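Local coordinates for protein mini spindles (PDB 5VJC) that probably binds tubulin through its TOG domains, promoting microtubule dynamics and mitotic spindle formation, at residues L112-L115 and V116-Q120. Residues are numbered along the deposited sequence; the frame is centred on the assembly and turned at random.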
loop_
_atom_site.group_PDB
_atom_site.type_symbol
_atom_site.label_atom_id
_atom_site.label_comp_id
_atom_site.label_asym_id
_atom_site.label_seq_id
_atom_site.Cartn_x
_atom_site.Cartn_y
_atom_site.Cartn_z
ATOM N N LEU A 112 -10.775 0.936 -4.074
ATOM C CA LEU A 112 -10.427 0.430 -2.743
ATOM C C LEU A 112 -11.473 -0.552 -2.213
ATOM O O LEU A 112 -11.108 -1.553 -1.653
ATOM C CB LEU A 112 -10.215 1.590 -1.762
ATOM C CG LEU A 112 -8.909 2.340 -2.051
ATOM C CD1 LEU A 112 -8.885 3.734 -1.398
ATOM C CD2 LEU A 112 -7.707 1.505 -1.620
ATOM N N GLU A 113 -12.763 -0.274 -2.396
ATOM C CA GLU A 113 -13.804 -1.241 -2.013
ATOM C C GLU A 113 -13.631 -2.587 -2.707
ATOM O O GLU A 113 -13.781 -3.626 -2.093
ATOM C CB GLU A 113 -15.205 -0.743 -2.369
ATOM C CG GLU A 113 -15.928 0.078 -1.344
ATOM C CD GLU A 113 -17.328 0.447 -1.834
ATOM O OE1 GLU A 113 -17.901 -0.332 -2.636
ATOM O OE2 GLU A 113 -17.842 1.513 -1.430
ATOM N N TYR A 114 -13.392 -2.546 -4.015
ATOM C CA TYR A 114 -13.113 -3.763 -4.785
ATOM C C TYR A 114 -11.939 -4.515 -4.194
ATOM O O TYR A 114 -12.001 -5.719 -3.955
ATOM C CB TYR A 114 -12.836 -3.418 -6.251
ATOM C CG TYR A 114 -12.327 -4.594 -7.095
ATOM C CD1 TYR A 114 -13.064 -5.770 -7.207
ATOM C CD2 TYR A 114 -11.119 -4.511 -7.784
ATOM C CE1 TYR A 114 -12.607 -6.833 -7.982
ATOM C CE2 TYR A 114 -10.662 -5.573 -8.566
ATOM C CZ TYR A 114 -11.406 -6.723 -8.661
ATOM O OH TYR A 114 -10.929 -7.777 -9.428
ATOM N N LEU A 115 -10.862 -3.789 -3.936
ATOM C CA LEU A 115 -9.659 -4.392 -3.369
ATOM C C LEU A 115 -9.925 -5.111 -2.056
ATOM O O LEU A 115 -9.317 -6.152 -1.788
ATOM C CB LEU A 115 -8.580 -3.323 -3.161
ATOM C CG LEU A 115 -7.819 -3.004 -4.444
ATOM C CD1 LEU A 115 -7.107 -1.681 -4.285
ATOM C CD2 LEU A 115 -6.814 -4.134 -4.754
ATOM N N VAL A 116 -10.810 -4.540 -1.229
ATOM C CA VAL A 116 -11.207 -5.214 -0.005
ATOM C C VAL A 116 -11.844 -6.561 -0.343
ATOM O O VAL A 116 -11.523 -7.549 0.304
ATOM C CB VAL A 116 -12.169 -4.352 0.852
ATOM C CG1 VAL A 116 -12.742 -5.164 2.013
ATOM C CG2 VAL A 116 -11.428 -3.129 1.384
ATOM N N GLN A 117 -12.726 -6.609 -1.348
ATOM C CA GLN A 117 -13.345 -7.887 -1.759
ATOM C C GLN A 117 -12.283 -8.865 -2.285
ATOM O O GLN A 117 -12.322 -10.064 -1.999
ATOM C CB GLN A 117 -14.408 -7.697 -2.852
ATOM C CG GLN A 117 -15.510 -6.643 -2.663
ATOM C CD GLN A 117 -16.252 -6.417 -3.987
ATOM O OE1 GLN A 117 -16.218 -5.319 -4.574
ATOM N NE2 GLN A 117 -16.885 -7.485 -4.496
ATOM N N VAL A 118 -11.341 -8.345 -3.063
ATOM C CA VAL A 118 -10.244 -9.166 -3.594
ATOM C C VAL A 118 -9.394 -9.782 -2.490
ATOM O O VAL A 118 -9.134 -10.984 -2.502
ATOM C CB VAL A 118 -9.322 -8.342 -4.516
ATOM C CG1 VAL A 118 -8.012 -9.090 -4.798
ATOM C CG2 VAL A 118 -10.042 -8.014 -5.820
ATOM N N PHE A 119 -8.955 -8.969 -1.530
ATOM C CA PHE A 119 -8.039 -9.504 -0.525
ATOM C C PHE A 119 -8.744 -10.451 0.435
ATOM O O PHE A 119 -8.124 -11.395 0.919
ATOM C CB PHE A 119 -7.313 -8.364 0.207
ATOM C CG PHE A 119 -6.105 -7.900 -0.542
ATOM C CD1 PHE A 119 -4.874 -8.492 -0.327
ATOM C CD2 PHE A 119 -6.224 -6.948 -1.542
ATOM C CE1 PHE A 119 -3.761 -8.118 -1.066
ATOM C CE2 PHE A 119 -5.109 -6.555 -2.288
ATOM C CZ PHE A 119 -3.879 -7.144 -2.047
ATOM N N GLN A 120 -10.047 -10.251 0.649
ATOM C CA GLN A 120 -10.842 -11.242 1.370
ATOM C C GLN A 120 -10.830 -12.607 0.662
ATOM O O GLN A 120 -10.645 -13.650 1.307
ATOM C CB GLN A 120 -12.289 -10.775 1.556
ATOM C CG GLN A 120 -13.022 -11.650 2.587
ATOM C CD GLN A 120 -12.254 -11.730 3.905
ATOM O OE1 GLN A 120 -11.965 -10.701 4.528
ATOM N NE2 GLN A 120 -11.899 -12.947 4.327
#
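The carbonyl oxygen of L115 is met by two groups of one residue: F119 N donates to L115 O at 2.9 Å, and the F119 ring turns its edge to the same atom. F119 CD2 lies 3.2 Å from L115 O, with the oxygen in the ring plane. One residue back, V118 N bonds likewise to Y114 O at 2.9 Å. V116 N to L112 O and the longer Q117 N to E113 O continue the i to i+4 ladder of helix 105-124. On the tyrosine side of this helix, V118 CG2 sits over one face of the Y114 ring, 3.6 Å from its centroid and displaced toward the rim near CZ, a CH-pi contact. With CG of Y114 anti to its own N (chi1 171°), the ring reaches along the helix to present that face to the methyl. Q117 OE1 approaches the edge of the same ring, 4.1 Å from Y114 CD1, with amide and ring planes almost perpendicular; that oxygen is hydrogen-bonded to S75. The helix belongs to the all-helical, HEAT-repeat array of a TOG domain. Here Y114 reaches I71 and L74 of helix 64-77 and L85 of helix 82-87, while L115 packs on L93 and L96 of helix 89-99. A serine in place of Y114 would probably leave V118 CG2 without its aromatic face and open a gap against I71, L74 and L85. The L115 and F119 side chains extend alongside each other, the L115 CD2 methyl 3.9 Å from F119 CE2. Beyond them lies helix 150-166, where V159 touches L115, V163 touches F119, and Q162 NE2 donates to V116 O.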